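PDB 7CJ4: L-ribulose 3-epimerase, which catalyses the manganese-dependent epimerisation of ketoses at C3, acting most strongly on L-ribulose and also interconverting D-allulose and D-fructose. Local coordinates for residues 12-17 / 246-251; 105-110 / 207-212; 150-155 / 183-188. All coordinates share one frame; numbering follows the deposited sequence.

Interaction 1: 12-17 / 246-251. With MN (manganese (II) ion), chain C.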
loop_
_atom_site.group_PDB
_atom_site.type_symbol
_atom_site.label_atom_id
_atom_site.label_comp_id
_atom_site.label_asym_id
_atom_site.label_seq_id
_atom_site.Cartn_x
_atom_site.Cartn_y
_atom_site.Cartn_z
ATOM N N HIS A 12 18.569 2.618 -7.779
ATOM C CA HIS A 12 17.698 1.719 -8.581
ATOM C C HIS A 12 17.651 2.256 -10.014
ATOM O O HIS A 12 17.558 3.482 -10.178
ATOM C CB HIS A 12 16.316 1.585 -7.935
ATOM C CG HIS A 12 15.508 0.474 -8.510
ATOM N ND1 HIS A 12 14.688 0.650 -9.609
ATOM C CD2 HIS A 12 15.405 -0.826 -8.159
ATOM C CE1 HIS A 12 14.105 -0.494 -9.903
ATOM N NE2 HIS A 12 14.530 -1.416 -9.028
ATOM N N ALA A 13 17.745 1.367 -11.005
ATOM C CA ALA A 13 17.785 1.699 -12.449
ATOM C C ALA A 13 16.662 2.678 -12.820
ATOM O O ALA A 13 16.929 3.595 -13.625
ATOM C CB ALA A 13 17.687 0.433 -13.262
ATOM N N LEU A 14 15.458 2.485 -12.268
ATOM C CA LEU A 14 14.222 3.215 -12.672
ATOM C C LEU A 14 14.242 4.650 -12.129
ATOM O O LEU A 14 13.271 5.394 -12.386
ATOM C CB LEU A 14 12.989 2.456 -12.169
ATOM C CG LEU A 14 12.382 1.437 -13.139
ATOM C CD1 LEU A 14 11.629 2.127 -14.261
ATOM C CD2 LEU A 14 13.441 0.521 -13.721
ATOM N N VAL A 15 15.294 5.041 -11.412
ATOM C CA VAL A 15 15.554 6.476 -11.108
ATOM C C VAL A 15 15.949 7.176 -12.419
ATOM O O VAL A 15 15.645 8.375 -12.555
ATOM C CB VAL A 15 16.625 6.639 -10.015
ATOM C CG1 VAL A 15 17.059 8.090 -9.863
ATOM C CG2 VAL A 15 16.148 6.069 -8.689
ATOM N N TRP A 16 16.556 6.446 -13.365
ATOM C CA TRP A 16 17.160 7.008 -14.607
ATOM C C TRP A 16 16.478 6.456 -15.867
ATOM O O TRP A 16 16.229 7.247 -16.796
ATOM C CB TRP A 16 18.666 6.721 -14.651
ATOM C CG TRP A 16 19.459 7.471 -13.629
ATOM C CD1 TRP A 16 19.887 8.764 -13.704
ATOM C CD2 TRP A 16 19.909 6.974 -12.360
ATOM N NE1 TRP A 16 20.583 9.102 -12.576
ATOM C CE2 TRP A 16 20.607 8.026 -11.728
ATOM C CE3 TRP A 16 19.800 5.744 -11.703
ATOM C CZ2 TRP A 16 21.188 7.882 -10.472
ATOM C CZ3 TRP A 16 20.381 5.604 -10.461
ATOM C CH2 TRP A 16 21.058 6.661 -9.854
ATOM N N SER A 17 16.224 5.145 -15.915
ATOM C CA SER A 17 15.847 4.410 -17.151
ATOM C C SER A 17 14.650 3.486 -16.908
ATOM O O SER A 17 14.691 2.708 -15.943
ATOM C CB SER A 17 17.017 3.625 -17.672
ATOM O OG SER A 17 17.771 4.386 -18.605
ATOM N N GLU A 246 15.618 3.910 -4.033
ATOM C CA GLU A 246 14.559 3.396 -4.935
ATOM C C GLU A 246 13.497 4.493 -5.028
ATOM O O GLU A 246 13.135 5.061 -3.973
ATOM C CB GLU A 246 14.019 2.071 -4.388
ATOM C CG GLU A 246 13.110 1.320 -5.346
ATOM C CD GLU A 246 12.593 -0.024 -4.849
ATOM O OE1 GLU A 246 12.217 -0.858 -5.681
ATOM O OE2 GLU A 246 12.562 -0.236 -3.633
ATOM N N SER A 247 13.071 4.827 -6.244
ATOM C CA SER A 247 12.092 5.908 -6.499
ATOM C C SER A 247 11.403 5.667 -7.842
ATOM O O SER A 247 12.055 5.148 -8.772
ATOM C CB SER A 247 12.742 7.261 -6.448
ATOM O OG SER A 247 11.769 8.293 -6.559
ATOM N N PHE A 248 10.128 6.040 -7.919
ATOM C CA PHE A 248 9.250 5.813 -9.095
ATOM C C PHE A 248 8.379 7.051 -9.314
ATOM O O PHE A 248 7.647 7.482 -8.392
ATOM C CB PHE A 248 8.412 4.548 -8.900
ATOM C CG PHE A 248 9.227 3.287 -8.775
ATOM C CD1 PHE A 248 9.713 2.640 -9.900
ATOM C CD2 PHE A 248 9.526 2.757 -7.528
ATOM C CE1 PHE A 248 10.470 1.486 -9.780
ATOM C CE2 PHE A 248 10.284 1.604 -7.412
ATOM C CZ PHE A 248 10.756 0.970 -8.536
ATOM N N SER A 249 8.494 7.619 -10.514
ATOM C CA SER A 249 7.663 8.739 -11.013
ATOM C C SER A 249 7.187 8.375 -12.422
ATOM O O SER A 249 7.918 7.628 -13.114
ATOM C CB SER A 249 8.437 10.038 -10.981
ATOM O OG SER A 249 7.691 11.098 -11.561
ATOM N N SER A 250 5.997 8.842 -12.813
ATOM C CA SER A 250 5.436 8.670 -14.179
ATOM C C SER A 250 6.408 9.270 -15.204
ATOM O O SER A 250 6.220 9.013 -16.417
ATOM C CB SER A 250 4.056 9.277 -14.291
ATOM O OG SER A 250 4.025 10.590 -13.756
ATOM N N GLU A 251 7.413 10.019 -14.724
ATOM C CA GLU A 251 8.457 10.681 -15.553
ATOM C C GLU A 251 9.261 9.622 -16.320
ATOM O O GLU A 251 9.474 9.801 -17.542
ATOM C CB GLU A 251 9.374 11.547 -14.683
ATOM C CG GLU A 251 9.357 13.013 -15.079
ATOM C CD GLU A 251 10.214 13.343 -16.289
ATOM O OE1 GLU A 251 11.220 12.640 -16.508
ATOM O OE2 GLU A 251 9.872 14.299 -17.008
HETATM MN MN MN C . 12.366 -2.061 -2.989
HETATM O O HOH W 1 10.605 -2.624 -4.167
#

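Interaction 2: 105-110 / 207-212. With MN (manganese (II) ion), chain C.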
loop_
_atom_site.group_PDB
_atom_site.type_symbol
_atom_site.label_atom_id
_atom_site.label_comp_id
_atom_site.label_asym_id
_atom_site.label_seq_id
_atom_site.Cartn_x
_atom_site.Cartn_y
_atom_site.Cartn_z
ATOM N N GLY A 105 28.527 -9.246 -10.115
ATOM C CA GLY A 105 27.624 -8.902 -8.999
ATOM C C GLY A 105 27.631 -9.970 -7.920
ATOM O O GLY A 105 28.018 -11.103 -8.230
ATOM N N SER A 106 27.206 -9.629 -6.698
ATOM C CA SER A 106 27.201 -10.538 -5.521
ATOM C C SER A 106 25.839 -10.551 -4.812
ATOM O O SER A 106 25.689 -11.355 -3.878
ATOM C CB SER A 106 28.305 -10.186 -4.552
ATOM O OG SER A 106 28.235 -8.816 -4.167
ATOM N N GLU A 107 24.871 -9.728 -5.227
ATOM C CA GLU A 107 23.531 -9.704 -4.573
ATOM C C GLU A 107 22.409 -9.799 -5.615
ATOM O O GLU A 107 22.332 -8.918 -6.488
ATOM C CB GLU A 107 23.369 -8.449 -3.716
ATOM C CG GLU A 107 24.453 -8.286 -2.659
ATOM C CD GLU A 107 24.448 -9.322 -1.543
ATOM O OE1 GLU A 107 23.424 -10.033 -1.394
ATOM O OE2 GLU A 107 25.475 -9.419 -0.816
ATOM N N LEU A 108 21.581 -10.845 -5.516
ATOM C CA LEU A 108 20.261 -10.958 -6.193
ATOM C C LEU A 108 19.168 -10.743 -5.138
ATOM O O LEU A 108 19.050 -11.597 -4.240
ATOM C CB LEU A 108 20.119 -12.331 -6.861
ATOM C CG LEU A 108 18.816 -12.530 -7.633
ATOM C CD1 LEU A 108 18.734 -11.562 -8.805
ATOM C CD2 LEU A 108 18.673 -13.968 -8.119
ATOM N N CYS A 109 18.413 -9.642 -5.243
ATOM C CA CYS A 109 17.429 -9.181 -4.223
ATOM C C CYS A 109 16.083 -8.832 -4.873
ATOM O O CYS A 109 15.912 -9.074 -6.089
ATOM C CB CYS A 109 17.975 -8.002 -3.423
ATOM S SG CYS A 109 18.203 -6.477 -4.374
ATOM N N GLY A 110 15.147 -8.326 -4.067
ATOM C CA GLY A 110 13.788 -7.960 -4.507
ATOM C C GLY A 110 12.791 -9.075 -4.248
ATOM O O GLY A 110 13.063 -9.933 -3.395
ATOM N N LEU A 207 19.958 -9.480 8.092
ATOM C CA LEU A 207 19.654 -8.356 7.164
ATOM C C LEU A 207 20.819 -8.225 6.180
ATOM O O LEU A 207 21.920 -7.851 6.625
ATOM C CB LEU A 207 19.434 -7.054 7.945
ATOM C CG LEU A 207 19.001 -5.850 7.109
ATOM C CD1 LEU A 207 17.725 -6.161 6.338
ATOM C CD2 LEU A 207 18.812 -4.607 7.972
ATOM N N GLY A 208 20.576 -8.517 4.898
ATOM C CA GLY A 208 21.629 -8.616 3.867
ATOM C C GLY A 208 21.529 -7.537 2.801
ATOM O O GLY A 208 22.455 -7.431 1.983
ATOM N N TYR A 209 20.449 -6.757 2.786
ATOM C CA TYR A 209 20.181 -5.742 1.735
ATOM C C TYR A 209 19.135 -4.757 2.255
ATOM O O TYR A 209 18.215 -5.169 2.988
ATOM C CB TYR A 209 19.691 -6.425 0.456
ATOM C CG TYR A 209 20.079 -5.741 -0.834
ATOM C CD1 TYR A 209 19.349 -4.675 -1.327
ATOM C CD2 TYR A 209 21.158 -6.181 -1.583
ATOM C CE1 TYR A 209 19.701 -4.043 -2.507
ATOM C CE2 TYR A 209 21.513 -5.571 -2.771
ATOM C CZ TYR A 209 20.783 -4.496 -3.239
ATOM O OH TYR A 209 21.125 -3.886 -4.411
ATOM N N VAL A 210 19.261 -3.492 1.863
ATOM C CA VAL A 210 18.347 -2.399 2.301
ATOM C C VAL A 210 17.919 -1.564 1.090
ATOM O O VAL A 210 18.785 -1.199 0.269
ATOM C CB VAL A 210 19.006 -1.512 3.369
ATOM C CG1 VAL A 210 18.308 -0.162 3.471
ATOM C CG2 VAL A 210 19.046 -2.211 4.718
ATOM N N HIS A 211 16.621 -1.266 1.007
ATOM C CA HIS A 211 16.044 -0.253 0.086
ATOM C C HIS A 211 15.584 0.952 0.903
ATOM O O HIS A 211 14.776 0.756 1.830
ATOM C CB HIS A 211 14.901 -0.843 -0.742
ATOM C CG HIS A 211 15.382 -1.564 -1.952
ATOM N ND1 HIS A 211 14.524 -2.014 -2.941
ATOM C CD2 HIS A 211 16.632 -1.893 -2.343
ATOM C CE1 HIS A 211 15.224 -2.610 -3.883
ATOM N NE2 HIS A 211 16.524 -2.535 -3.547
ATOM N N ILE A 212 16.108 2.133 0.568
ATOM C CA ILE A 212 15.646 3.447 1.095
ATOM C C ILE A 212 14.623 4.009 0.112
ATOM O O ILE A 212 15.036 4.392 -1.002
ATOM C CB ILE A 212 16.824 4.424 1.288
ATOM C CG1 ILE A 212 17.911 3.844 2.190
ATOM C CG2 ILE A 212 16.321 5.761 1.805
ATOM C CD1 ILE A 212 17.382 3.195 3.432
HETATM MN MN MN C . 12.366 -2.061 -2.989
HETATM O O HOH W 1 10.605 -2.624 -4.167
#

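Interaction 3: 150-155 / 183-188. With MN (manganese (II) ion), chain C.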
loop_
_atom_site.group_PDB
_atom_site.type_symbol
_atom_site.label_atom_id
_atom_site.label_comp_id
_atom_site.label_asym_id
_atom_site.label_seq_id
_atom_site.Cartn_x
_atom_site.Cartn_y
_atom_site.Cartn_z
ATOM N N ASP A 150 18.744 -12.066 -1.288
ATOM C CA ASP A 150 18.086 -11.293 -0.210
ATOM C C ASP A 150 16.602 -11.194 -0.566
ATOM O O ASP A 150 16.288 -10.593 -1.611
ATOM C CB ASP A 150 18.763 -9.932 -0.061
ATOM C CG ASP A 150 20.270 -10.015 -0.220
ATOM O OD1 ASP A 150 20.952 -10.302 0.781
ATOM O OD2 ASP A 150 20.742 -9.827 -1.357
ATOM N N LEU A 151 15.733 -11.811 0.238
ATOM C CA LEU A 151 14.268 -11.813 -0.001
ATOM C C LEU A 151 13.701 -10.486 0.512
ATOM O O LEU A 151 13.780 -10.237 1.721
ATOM C CB LEU A 151 13.619 -13.003 0.713
ATOM C CG LEU A 151 14.347 -14.343 0.605
ATOM C CD1 LEU A 151 13.365 -15.495 0.682
ATOM C CD2 LEU A 151 15.153 -14.450 -0.667
ATOM N N GLU A 152 13.167 -9.659 -0.386
ATOM C CA GLU A 152 12.616 -8.326 -0.035
ATOM C C GLU A 152 11.212 -8.488 0.555
ATOM O O GLU A 152 10.291 -8.943 -0.167
ATOM C CB GLU A 152 12.610 -7.413 -1.260
ATOM C CG GLU A 152 12.120 -6.006 -0.956
ATOM C CD GLU A 152 12.284 -5.018 -2.099
ATOM O OE1 GLU A 152 12.416 -5.467 -3.253
ATOM O OE2 GLU A 152 12.278 -3.801 -1.835
ATOM N N VAL A 153 11.045 -8.118 1.826
ATOM C CA VAL A 153 9.704 -8.050 2.474
ATOM C C VAL A 153 8.984 -6.836 1.883
ATOM O O VAL A 153 9.540 -5.726 2.006
ATOM C CB VAL A 153 9.820 -7.976 4.007
ATOM C CG1 VAL A 153 8.493 -7.630 4.663
ATOM C CG2 VAL A 153 10.372 -9.274 4.568
ATOM N N VAL A 154 7.835 -7.052 1.223
ATOM C CA VAL A 154 7.024 -5.967 0.590
ATOM C C VAL A 154 5.612 -5.953 1.191
ATOM O O VAL A 154 5.237 -6.927 1.871
ATOM C CB VAL A 154 6.991 -6.091 -0.946
ATOM C CG1 VAL A 154 8.388 -5.949 -1.531
ATOM C CG2 VAL A 154 6.336 -7.379 -1.420
ATOM N N ASN A 155 4.864 -4.870 0.950
ATOM C CA ASN A 155 3.531 -4.640 1.564
ATOM C C ASN A 155 2.512 -5.606 0.951
ATOM O O ASN A 155 2.849 -6.282 -0.029
ATOM C CB ASN A 155 3.050 -3.198 1.401
ATOM C CG ASN A 155 2.752 -2.845 -0.036
ATOM O OD1 ASN A 155 1.794 -3.361 -0.625
ATOM N ND2 ASN A 155 3.579 -1.977 -0.595
ATOM N N HIS A 183 15.782 -8.820 3.103
ATOM C CA HIS A 183 15.886 -7.540 2.360
ATOM C C HIS A 183 14.743 -6.634 2.824
ATOM O O HIS A 183 13.576 -7.017 2.640
ATOM C CB HIS A 183 15.890 -7.813 0.848
ATOM C CG HIS A 183 15.859 -6.579 0.013
ATOM N ND1 HIS A 183 15.803 -6.625 -1.361
ATOM C CD2 HIS A 183 15.856 -5.273 0.349
ATOM C CE1 HIS A 183 15.793 -5.403 -1.840
ATOM N NE2 HIS A 183 15.827 -4.552 -0.811
ATOM N N LEU A 184 15.074 -5.515 3.473
ATOM C CA LEU A 184 14.085 -4.563 4.046
ATOM C C LEU A 184 14.046 -3.295 3.187
ATOM O O LEU A 184 15.104 -2.881 2.672
ATOM C CB LEU A 184 14.454 -4.226 5.494
ATOM C CG LEU A 184 14.154 -5.299 6.539
ATOM C CD1 LEU A 184 14.511 -4.798 7.936
ATOM C CD2 LEU A 184 12.696 -5.728 6.484
ATOM N N ASP A 185 12.859 -2.707 3.059
ATOM C CA ASP A 185 12.589 -1.518 2.217
ATOM C C ASP A 185 11.724 -0.557 3.034
ATOM O O ASP A 185 10.611 -0.947 3.419
ATOM C CB ASP A 185 11.928 -1.946 0.905
ATOM C CG ASP A 185 11.686 -0.792 -0.047
ATOM O OD1 ASP A 185 11.497 0.334 0.454
ATOM O OD2 ASP A 185 11.681 -1.034 -1.284
ATOM N N THR A 186 12.227 0.644 3.314
ATOM C CA THR A 186 11.556 1.611 4.219
ATOM C C THR A 186 10.137 1.885 3.698
ATOM O O THR A 186 9.230 2.040 4.541
ATOM C CB THR A 186 12.397 2.880 4.394
ATOM O OG1 THR A 186 12.609 3.440 3.099
ATOM C CG2 THR A 186 13.714 2.611 5.090
ATOM N N TYR A 187 9.942 1.928 2.373
ATOM C CA TYR A 187 8.629 2.219 1.737
ATOM C C TYR A 187 7.610 1.179 2.211
ATOM O O TYR A 187 6.499 1.573 2.624
ATOM C CB TYR A 187 8.716 2.245 0.207
ATOM C CG TYR A 187 7.383 2.154 -0.498
ATOM C CD1 TYR A 187 6.493 3.215 -0.504
ATOM C CD2 TYR A 187 7.007 0.997 -1.162
ATOM C CE1 TYR A 187 5.266 3.127 -1.146
ATOM C CE2 TYR A 187 5.783 0.889 -1.802
ATOM C CZ TYR A 187 4.910 1.960 -1.801
ATOM O OH TYR A 187 3.711 1.861 -2.449
ATOM N N HIS A 188 7.979 -0.107 2.153
ATOM C CA HIS A 188 7.107 -1.254 2.538
ATOM C C HIS A 188 6.990 -1.317 4.066
ATOM O O HIS A 188 5.891 -1.608 4.577
ATOM C CB HIS A 188 7.633 -2.557 1.917
ATOM C CG HIS A 188 7.594 -2.545 0.427
ATOM N ND1 HIS A 188 6.405 -2.503 -0.273
ATOM C CD2 HIS A 188 8.584 -2.550 -0.498
ATOM C CE1 HIS A 188 6.663 -2.488 -1.568
ATOM N NE2 HIS A 188 7.993 -2.524 -1.736
HETATM MN MN MN C . 12.366 -2.061 -2.989
HETATM O O HOH W 2 10.686 -4.323 3.786
HETATM O O HOH W 1 10.605 -2.624 -4.167
#

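Interaction 1: 12-17 / 246-251
The imidazole of His12 meets two side chains of the 246-251 loop. Over one face lies the carboxylate of Glu246, whose OE1 stands 4.0 Å from His12 CD2, displaced toward the rim of the ring; the same OE1 also lies in the plane of the Phe248 ring, at its edge. The phenyl group of Phe248 approaches as an offset edge-to-face pair, its edge turned to the His12 face, with ring centroids 5.5 Å apart and planes inclined at 61°; Phe248 CZ comes 3.9 Å from His12 CE1. At the imidazole edge, in the ring plane, sits CB of Leu14, and the same CB presses on Phe248, 3.6 Å from CE1. A weak bond from Leu14 N to His12 ND1 probably helps to fix the rotation of the imidazole.

Phe248 owes its position to a first torsion of -62°, which sets CG beside its own backbone N and swings the ring toward the 12-17 segment. Further along, Val15 CG2 packs against Ser247 N at 4.1 Å, while the hydroxyl of Ser247 turns to the backbone O of Arg217. No hydrogen bond crosses between the segments, so the contact rests on shape and aromatic packing.

Glu246 runs alongside His12 in an extended chain and binds manganese through OE2 at 1.9 Å, while OE1 accepts from a metal-bound water. With an alanine in place of His12, the edge of Phe248 would probably lose the aromatic face it meets, and a gap would open beside the metal-held Glu246. His12 and Glu246 both bind D-allulose and D-fructose, and Glu246 is probably a proton donor/acceptor. Loops following the first and last strands thus meet at the C-terminal mouth of a TIM barrel, where such enzymes place their active site.

Interaction 2: 105-110 / 207-212
Gly208 opens the contact from strand 207-212, its carbonyl O lying 4.4 Å from Glu107 OE1. The two oxygens do not bond to each other; Lys5 serves both residues, with a salt bridge to Glu107 OE2 and a hydrogen bond to Gly208 O.

Tyr209 follows and carries most of the contact. Cys109 SG sits over one face of its ring, 3.5 Å from the centroid and 17° off the normal, leaning toward the CE1-CZ side. Cys109 CB covers the same face in a CH-pi contact, 4.0 Å from the centroid. The sulfur is held over the phenol by a first torsion of 67°, which lodges SG between the backbone N and the carbonyl carbon of Cys109. At the ring edge, near its plane, Glu107 CB approaches Tyr209 CE2 to 3.6 Å, the two side chains sliding past each other in opposite directions. The phenol OH reaches on to Glu41.

Two residues later His211 meets the sulfur only obliquely, with Cys109 SG 4.4 Å from its NE2. Its ND1 binds manganese at 2.2 Å, and NE2 is hydrogen-bonded to Glu41, a second-shell carboxylate that probably orients the imidazole and makes it a stronger electron donor to the metal. Across the barrel interior, then, a soft sulfur-aromatic contact adjoins a polar network in which one glutamate is hydrogen-bonded to both Tyr209 and the metal ligand and probably steadies them.

Interaction 3: 150-155 / 183-188
Glu152 lies alongside His183, and its side chain passes over the imidazole from root to carboxylate. CB makes a CH-pi contact with one face, 3.7 Å from the ring centroid. CG stands above the centre of the ring, and CD comes 3.5 Å from His183 CE1. The carboxylate lies nearly parallel to the imidazole, their planes 9° apart, so acid and ring stack. At the tip OE1 stays near the imidazole, 3.7 Å from His183 CE1, while OE2 binds manganese at 2.1 Å and stands beside Asp185 OD2, a second ligand of the same metal, with the two carboxylates only slightly tilted against each other. A first torsion of -177°, followed by an extended chain, carries Glu152 this far from the strand.

Beneath these groups, parallel strands 148-152 and 180-185 are neighbours in the TIM barrel, joined through helix 165-175 as a beta-alpha-beta unit. Glu152 also binds D-allulose and D-fructose here and is probably a proton donor/acceptor. His183 N donates to Leu151 O from above the carbonyl plane, whereas Val153 N meets His183 O almost head-on to the carbonyl, at 2.9 Å. A water extends the pairing where the strands part, donating to Val153 O and accepting from Asp185 N.

Asp185 is also the N-cap of helix 186-192: its OD1 accepts from Tyr187 N on the anti side. Beyond it, the sugar-binding His188 is sandwiched, with Val154 CB over the centre of one face, 3.6 Å from the centroid, and Tyr187 CD2 over the other. At the ring edge Asn155 ND2 gives ND1 a weak bond, bent to 119° at the hydrogen, and also bonds to Tyr157 OH of the second subunit.

In the fold
All three contacts are buried, yet they differ with their place in the barrel. Interaction 2 spans the interior between two strands that are not neighbours, while interaction 3 joins adjacent strands by backbone bonds; the two share one sheet, and His211 N probably bonds to Leu184 O between them. Neither interaction 1 nor interaction 2 has a hydrogen bond between its segments; interaction 1 joins loops farther from the chain centre. Of the three, only interaction 3 reaches the other subunit of the dimer. Their common point is the manganese: interaction 1 supplies one protein ligand, interaction 2 one and interaction 3 two, and a single water completes the five observed ligands.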